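Local coordinates for protein intimin (Escherichia coli O127:H6 str. E2348/69, PDB 6TQD) that is an outer-membrane adhesin of attaching and effacing Escherichia coli, with an extracellular passenger of Ig-like domains ending in a lectin-like tip, at residues A[156-161]-A[174-180]; A[115-119]-A[129-133]. All blocks are in the same frame, centred on the assembly; numbering follows the deposited sequence.

How the contacts relate
Both contacts lie in the bacterial Ig-like domain that forms the C-terminal half of the chain, and both build one antiparallel sheet. Within this domain strand 111-117 comes first; contact 2 closes a loop of nine residues, which includes strand 121-123 of the facing sheet, when 129-133 returns beside 115-119. Contact 1 opens later and closes a twelve-residue loop containing strand 163-165, pairing 156-161 with 174-180. The two loops are in series, neither nested nor crossed. Strands 130-138 and 171-177 are neighbours, so the contacts sit side by side, their centres about 11 Å apart, and Tyr132 and Leu176 reach the same core.

Contact 1 (A[156-161]-A[174-180])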
ATOM      1  N   THR A 156      -9.175 -23.815 -17.890  1.00 18.96           N
ATOM      2  CA  THR A 156      -9.049 -25.212 -17.490  1.00 19.44           C
ATOM      3  C   THR A 156      -7.603 -25.470 -17.089  1.00 18.56           C
ATOM      4  O   THR A 156      -6.700 -25.427 -17.937  1.00 19.67           O
ATOM      5  CB  THR A 156      -9.444 -26.125 -18.648  1.00 22.45           C
ATOM      6  OG1 THR A 156     -10.790 -25.842 -19.059  1.00 24.06           O
ATOM      7  CG2 THR A 156      -9.320 -27.591 -18.240  1.00 20.78           C
ATOM      8  N   ALA A 157      -7.388 -25.780 -15.816  1.00 17.40           N
ATOM      9  CA  ALA A 157      -6.049 -25.993 -15.275  1.00 15.86           C
ATOM     10  C   ALA A 157      -6.192 -26.630 -13.897  1.00 16.05           C
ATOM     11  O   ALA A 157      -7.302 -26.898 -13.428  1.00 18.81           O
ATOM     12  CB  ALA A 157      -5.258 -24.684 -15.228  1.00 16.72           C
ATOM     13  N   VAL A 158      -5.054 -26.857 -13.241  1.00 16.59           N
ATOM     14  CA  VAL A 158      -5.017 -27.500 -11.930  1.00 14.64           C
ATOM     15  C   VAL A 158      -4.029 -26.752 -11.043  1.00 15.19           C
ATOM     16  O   VAL A 158      -2.867 -26.556 -11.426  1.00 14.57           O
ATOM     17  CB  VAL A 158      -4.601 -28.984 -12.039  1.00 20.02           C
ATOM     18  CG1 VAL A 158      -4.630 -29.641 -10.672  1.00 19.47           C
ATOM     19  CG2 VAL A 158      -5.492 -29.732 -13.029  1.00 23.25           C
ATOM     20  N   LEU A 159      -4.483 -26.353  -9.854  1.00 13.78           N
ATOM     21  CA  LEU A 159      -3.640 -25.706  -8.859  1.00 13.19           C
ATOM     22  C   LEU A 159      -3.011 -26.753  -7.951  1.00 15.05           C
ATOM     23  O   LEU A 159      -3.629 -27.775  -7.634  1.00 16.78           O
ATOM     24  CB  LEU A 159      -4.467 -24.739  -8.009  1.00 13.03           C
ATOM     25  CG  LEU A 159      -4.884 -23.428  -8.673  1.00 14.86           C
ATOM     26  CD1 LEU A 159      -5.913 -22.721  -7.820  1.00 13.42           C
ATOM     27  CD2 LEU A 159      -3.693 -22.511  -8.907  1.00 17.27           C
ATOM     28  N   SER A 160      -1.766 -26.505  -7.542  1.00 15.24           N
ATOM     29  CA  SER A 160      -1.076 -27.441  -6.661  1.00 17.02           C
ATOM     30  C   SER A 160      -1.656 -27.463  -5.256  1.00 16.29           C
ATOM     31  O   SER A 160      -1.480 -28.457  -4.542  1.00 18.21           O
ATOM     32  CB  SER A 160       0.422 -27.133  -6.618  1.00 18.48           C
ATOM     33  OG  SER A 160       0.651 -25.810  -6.176  1.00 16.54           O
ATOM     34  N   ALA A 161      -2.331 -26.396  -4.845  1.00 12.92           N
ATOM     35  CA  ALA A 161      -2.936 -26.296  -3.527  1.00 14.59           C
ATOM     36  C   ALA A 161      -3.993 -25.201  -3.598  1.00 12.74           C
ATOM     37  O   ALA A 161      -3.955 -24.335  -4.472  1.00 15.27           O
ATOM     38  CB  ALA A 161      -1.910 -25.945  -2.447  1.00 18.89           C
ATOM     39  N   VAL A 174       1.950 -20.828  -5.146  1.00 10.92           N
ATOM     40  CA  VAL A 174       1.181 -21.971  -5.641  1.00 11.46           C
ATOM     41  C   VAL A 174       1.599 -22.182  -7.090  1.00 12.05           C
ATOM     42  O   VAL A 174       2.067 -21.259  -7.749  1.00 11.95           O
ATOM     43  CB  VAL A 174      -0.340 -21.706  -5.515  1.00 13.73           C
ATOM     44  CG1 VAL A 174      -0.768 -20.573  -6.436  1.00 12.98           C
ATOM     45  CG2 VAL A 174      -1.137 -22.971  -5.796  1.00 13.32           C
ATOM     46  N   THR A 175       1.421 -23.411  -7.600  1.00 12.72           N
ATOM     47  CA  THR A 175       1.749 -23.698  -8.992  1.00 13.36           C
ATOM     48  C   THR A 175       0.490 -24.068  -9.773  1.00 13.77           C
ATOM     49  O   THR A 175      -0.516 -24.501  -9.205  1.00 15.93           O
ATOM     50  CB  THR A 175       2.795 -24.812  -9.151  1.00 18.98           C
ATOM     51  OG1 THR A 175       2.198 -26.089  -8.895  1.00 21.06           O
ATOM     52  CG2 THR A 175       3.976 -24.592  -8.202  1.00 18.38           C
ATOM     53  N   LEU A 176       0.558 -23.850 -11.083  1.00 14.20           N
ATOM     54  CA  LEU A 176      -0.540 -24.072 -12.013  1.00 14.66           C
ATOM     55  C   LEU A 176      -0.018 -24.866 -13.204  1.00 16.34           C
ATOM     56  O   LEU A 176       1.041 -24.545 -13.740  1.00 15.65           O
ATOM     57  CB  LEU A 176      -1.072 -22.720 -12.499  1.00 14.91           C
ATOM     58  CG  LEU A 176      -2.303 -22.780 -13.391  1.00 15.46           C
ATOM     59  CD1 LEU A 176      -3.542 -23.057 -12.548  1.00 14.44           C
ATOM     60  CD2 LEU A 176      -2.452 -21.497 -14.196  1.00 15.67           C
ATOM     61  N   LYS A 177      -0.767 -25.888 -13.613  1.00 16.18           N
ATOM     62  CA  LYS A 177      -0.436 -26.705 -14.782  1.00 17.12           C
ATOM     63  C   LYS A 177      -1.714 -26.944 -15.572  1.00 18.84           C
ATOM     64  O   LYS A 177      -2.820 -26.861 -15.031  1.00 17.58           O
ATOM     65  CB  LYS A 177       0.158 -28.064 -14.382  1.00 17.61           C
ATOM     66  CG  LYS A 177       1.420 -27.975 -13.535  1.00 20.83           C
ATOM     67  CD  LYS A 177       1.825 -29.336 -12.990  1.00 24.28           C
ATOM     68  CE  LYS A 177       3.049 -29.225 -12.094  1.00 30.80           C
ATOM     69  NZ  LYS A 177       3.458 -30.546 -11.538  1.00 36.32           N
ATOM     70  N   SER A 178      -1.570 -27.260 -16.856  1.00 20.29           N
ATOM     71  CA  SER A 178      -2.752 -27.532 -17.669  1.00 21.31           C
ATOM     72  C   SER A 178      -2.403 -28.437 -18.839  1.00 21.84           C
ATOM     73  O   SER A 178      -1.310 -28.336 -19.403  1.00 21.58           O
ATOM     74  CB  SER A 178      -3.379 -26.243 -18.213  1.00 21.20           C
ATOM     75  OG  SER A 178      -4.549 -26.533 -18.957  1.00 22.46           O
ATOM     76  N   ASP A 179      -3.351 -29.310 -19.191  1.00 21.72           N
ATOM     77  CA  ASP A 179      -3.293 -30.166 -20.368  1.00 27.58           C
ATOM     78  C   ASP A 179      -4.033 -29.588 -21.571  1.00 26.54           C
ATOM     79  O   ASP A 179      -4.116 -30.253 -22.607  1.00 27.68           O
ATOM     80  CB  ASP A 179      -3.924 -31.528 -20.044  1.00 36.44           C
ATOM     81  CG  ASP A 179      -3.068 -32.371 -19.129  1.00 47.13           C
ATOM     82  OD1 ASP A 179      -1.961 -32.775 -19.549  1.00 52.19           O
ATOM     83  OD2 ASP A 179      -3.501 -32.632 -17.985  1.00 50.37           O
ATOM     84  N   LYS A 180      -4.588 -28.388 -21.461  1.00 25.32           N
ATOM     85  CA  LYS A 180      -5.426 -27.818 -22.506  1.00 27.86           C
ATOM     86  C   LYS A 180      -4.871 -26.458 -22.900  1.00 27.35           C
ATOM     87  O   LYS A 180      -4.525 -25.652 -22.015  1.00 28.31           O
ATOM     88  CB  LYS A 180      -6.862 -27.665 -21.973  1.00 35.84           C
ATOM     89  CG  LYS A 180      -7.820 -26.992 -22.945  1.00 45.26           C
ATOM     90  CD  LYS A 180      -9.232 -26.931 -22.375  1.00 52.96           C
ATOM     91  CE  LYS A 180     -10.177 -26.170 -23.291  1.00 57.68           C
ATOM     92  NZ  LYS A 180     -11.548 -26.072 -22.716  1.00 60.48           N
TER
HETATM   93  O   HOH W   1      -5.583 -23.875 -20.356  1.00 19.38           O
HETATM   94  O   HOH W   2      -0.355 -27.512 -10.426  1.00 20.55           O
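The short strand 158-159 adds an edge to the antiparallel sheet of the Ig-like domain by pairing with strand 171-177. Val158 and Lys177 form the hydrogen-bonded pair, Val158 N giving to Lys177 O at 2.9 Å and Val158 O receiving Lys177 N at 3.1 Å. One step on, Leu159 faces Leu176 in a non-hydrogen-bonded pair with both side chains on the inner face. There Leu176, its CG anti to the backbone N (chi1 -175°), brings CD1 to Leu159 CD2 at 3.7 Å and to Ala157 CB at 3.6 Å. In this beta-sandwich the two leucines pack on Ile152 and Val186 of the facing sheet.

Beyond the paired residues, serine hydroxyls join the bonding. Ser160 N still gives to Thr175 O, but Ser160 OG, held between its own backbone N and carbonyl carbon (chi1 58°), accepts the Thr175 N-H at 2.9 Å, where a backbone carbonyl would otherwise serve. At the other end Ser178 OG donates to Thr156 O at 2.6 Å, tilted 22° from the carbonyl plane, and accepts Lys180 N in an ST turn. A water bridges Thr156 O and Lys180 O, tying the turn a second time to the segment that leads into the edge strand. The extended Lys180 side chain crosses Thr156 at about a right angle, its CD 3.8 Å from Thr156 CB.

Contact 2 (A[115-119]-A[129-133]); sequences FTADK and AITYT
Phe115 and Tyr132 lie aslant on the inner side of the sheet, their ring planes at 34° and centroids 5.3 Å apart. Phe115 swings its ring toward the partner strand with CG anti to the backbone N (chi1 -170°), bringing CE1 to 3.5 Å from Tyr132 CB; Tyr132 CD2 sits over one face of the phenylalanine, offset to the rim. Ala117 CB rests on a face of the Tyr132 ring as a CH-pi contact, 3.9 Å from its centroid, and also touches Ile130 CG2. The two rings pack in the core of the Ig-like beta-sandwich against Val186 and Ala199 of the facing sheet, while the hydrogen-bonded pair Thr116 and Thr133 directs its side chains to the other face.

Past Ala117 the strand ends, and in 118-119 side chains stand in for backbone partners. Asp118 N still reaches Thr131 O, but Asp118 OD1 accepts Thr131 N at 2.9 Å, the N-H coming from above the carboxylate plane, 54° out of it. A water joins Asp118 OD2, Ala129 O and Thr131 OG1. Ala129 O takes both this water and, at 2.9 Å, NZ of the extended Lys119 chain; NZ also forms a salt bridge with Glu128 OE1.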
ATOM      1  N   PHE A 115      -0.247 -10.242  -7.055  1.00  9.52           N
ATOM      2  CA  PHE A 115      -0.375 -11.670  -7.344  1.00 10.72           C
ATOM      3  C   PHE A 115       0.133 -11.854  -8.772  1.00 11.42           C
ATOM      4  O   PHE A 115      -0.556 -11.485  -9.731  1.00 13.11           O
ATOM      5  CB  PHE A 115      -1.814 -12.143  -7.190  1.00  9.59           C
ATOM      6  CG  PHE A 115      -1.977 -13.638  -7.235  1.00  9.52           C
ATOM      7  CD1 PHE A 115      -1.102 -14.462  -6.540  1.00  9.44           C
ATOM      8  CD2 PHE A 115      -3.020 -14.218  -7.936  1.00  9.36           C
ATOM      9  CE1 PHE A 115      -1.257 -15.835  -6.563  1.00  9.05           C
ATOM     10  CE2 PHE A 115      -3.175 -15.591  -7.967  1.00  9.47           C
ATOM     11  CZ  PHE A 115      -2.292 -16.400  -7.274  1.00  9.67           C
ATOM     12  N   THR A 116       1.338 -12.403  -8.896  1.00 12.75           N
ATOM     13  CA  THR A 116       2.044 -12.446 -10.165  1.00 14.50           C
ATOM     14  C   THR A 116       2.559 -13.853 -10.429  1.00 15.34           C
ATOM     15  O   THR A 116       2.788 -14.640  -9.506  1.00 14.36           O
ATOM     16  CB  THR A 116       3.241 -11.481 -10.166  1.00 16.96           C
ATOM     17  OG1 THR A 116       4.138 -11.812  -9.098  1.00 19.06           O
ATOM     18  CG2 THR A 116       2.766 -10.049  -9.975  1.00 16.60           C
ATOM     19  N   ALA A 117       2.742 -14.150 -11.704  1.00 16.54           N
ATOM     20  CA  ALA A 117       3.269 -15.431 -12.155  1.00 15.89           C
ATOM     21  C   ALA A 117       4.689 -15.269 -12.685  1.00 16.32           C
ATOM     22  O   ALA A 117       5.069 -14.202 -13.180  1.00 17.65           O
ATOM     23  CB  ALA A 117       2.373 -16.013 -13.247  1.00 16.96           C
ATOM     24  N   ASP A 118       5.470 -16.341 -12.582  1.00 16.26           N
ATOM     25  CA  ASP A 118       6.839 -16.305 -13.069  1.00 17.61           C
ATOM     26  C   ASP A 118       6.935 -16.428 -14.584  1.00 18.32           C
ATOM     27  O   ASP A 118       8.007 -16.169 -15.142  1.00 21.25           O
ATOM     28  CB  ASP A 118       7.700 -17.388 -12.402  1.00 19.10           C
ATOM     29  CG  ASP A 118       7.326 -18.794 -12.828  1.00 21.21           C
ATOM     30  OD1 ASP A 118       6.175 -19.011 -13.253  1.00 18.27           O
ATOM     31  OD2 ASP A 118       8.212 -19.683 -12.754  1.00 24.08           O
ATOM     32  N   LYS A 119       5.851 -16.798 -15.262  1.00 18.29           N
ATOM     33  CA  LYS A 119       5.856 -16.949 -16.710  1.00 19.38           C
ATOM     34  C   LYS A 119       4.530 -16.454 -17.258  1.00 18.95           C
ATOM     35  O   LYS A 119       3.504 -16.520 -16.580  1.00 20.53           O
ATOM     36  CB  LYS A 119       5.997 -18.418 -17.128  1.00 22.42           C
ATOM     37  CG  LYS A 119       7.159 -19.142 -16.509  1.00 22.28           C
ATOM     38  CD  LYS A 119       7.017 -20.639 -16.704  1.00 19.87           C
ATOM     39  CE  LYS A 119       8.146 -21.377 -16.020  1.00 22.84           C
ATOM     40  NZ  LYS A 119       8.010 -22.842 -16.180  1.00 18.50           N
ATOM     41  N   ALA A 129       5.032 -26.050 -15.104  1.00 17.57           N
ATOM     42  CA  ALA A 129       4.389 -25.311 -14.030  1.00 16.41           C
ATOM     43  C   ALA A 129       4.595 -23.819 -14.211  1.00 16.20           C
ATOM     44  O   ALA A 129       5.693 -23.360 -14.546  1.00 16.65           O
ATOM     45  CB  ALA A 129       4.968 -25.737 -12.680  1.00 16.32           C
ATOM     46  N   ILE A 130       3.521 -23.065 -13.984  1.00 15.58           N
ATOM     47  CA  ILE A 130       3.579 -21.619 -13.777  1.00 15.14           C
ATOM     48  C   ILE A 130       3.427 -21.383 -12.282  1.00 14.91           C
ATOM     49  O   ILE A 130       2.450 -21.832 -11.673  1.00 14.13           O
ATOM     50  CB  ILE A 130       2.478 -20.902 -14.569  1.00 15.30           C
ATOM     51  CG1 ILE A 130       2.668 -21.135 -16.076  1.00 16.51           C
ATOM     52  CG2 ILE A 130       2.470 -19.414 -14.236  1.00 16.90           C
ATOM     53  CD1 ILE A 130       1.593 -20.498 -16.936  1.00 20.10           C
ATOM     54  N   THR A 131       4.389 -20.685 -11.682  1.00 13.77           N
ATOM     55  CA  THR A 131       4.399 -20.475 -10.239  1.00 13.61           C
ATOM     56  C   THR A 131       3.937 -19.060  -9.932  1.00 12.75           C
ATOM     57  O   THR A 131       4.485 -18.088 -10.468  1.00 12.65           O
ATOM     58  CB  THR A 131       5.784 -20.713  -9.648  1.00 15.49           C
ATOM     59  OG1 THR A 131       6.187 -22.060  -9.948  1.00 15.38           O
ATOM     60  CG2 THR A 131       5.766 -20.514  -8.149  1.00 15.89           C
ATOM     61  N   TYR A 132       2.951 -18.954  -9.053  1.00 11.54           N
ATOM     62  CA  TYR A 132       2.362 -17.679  -8.659  1.00 11.01           C
ATOM     63  C   TYR A 132       2.818 -17.311  -7.258  1.00 11.55           C
ATOM     64  O   TYR A 132       2.967 -18.173  -6.393  1.00 10.45           O
ATOM     65  CB  TYR A 132       0.840 -17.765  -8.669  1.00 10.70           C
ATOM     66  CG  TYR A 132       0.211 -17.835 -10.038  1.00 11.37           C
ATOM     67  CD1 TYR A 132       0.222 -19.012 -10.782  1.00 12.71           C
ATOM     68  CD2 TYR A 132      -0.416 -16.726 -10.583  1.00 11.45           C
ATOM     69  CE1 TYR A 132      -0.365 -19.065 -12.040  1.00 13.58           C
ATOM     70  CE2 TYR A 132      -1.004 -16.773 -11.834  1.00 12.29           C
ATOM     71  CZ  TYR A 132      -0.980 -17.947 -12.558  1.00 13.81           C
ATOM     72  OH  TYR A 132      -1.563 -18.015 -13.808  1.00 15.00           O
ATOM     73  N   THR A 133       3.006 -16.011  -7.031  1.00 10.12           N
ATOM     74  CA  THR A 133       3.406 -15.483  -5.737  1.00  9.54           C
ATOM     75  C   THR A 133       2.413 -14.397  -5.362  1.00  9.06           C
ATOM     76  O   THR A 133       2.222 -13.446  -6.120  1.00  9.31           O
ATOM     77  CB  THR A 133       4.820 -14.896  -5.786  1.00 10.46           C
ATOM     78  OG1 THR A 133       5.755 -15.903  -6.180  1.00 12.93           O
ATOM     79  CG2 THR A 133       5.217 -14.347  -4.416  1.00  9.75           C
TER
HETATM   80  O   HOH W   3       7.283 -22.340 -12.476  1.00 15.06           O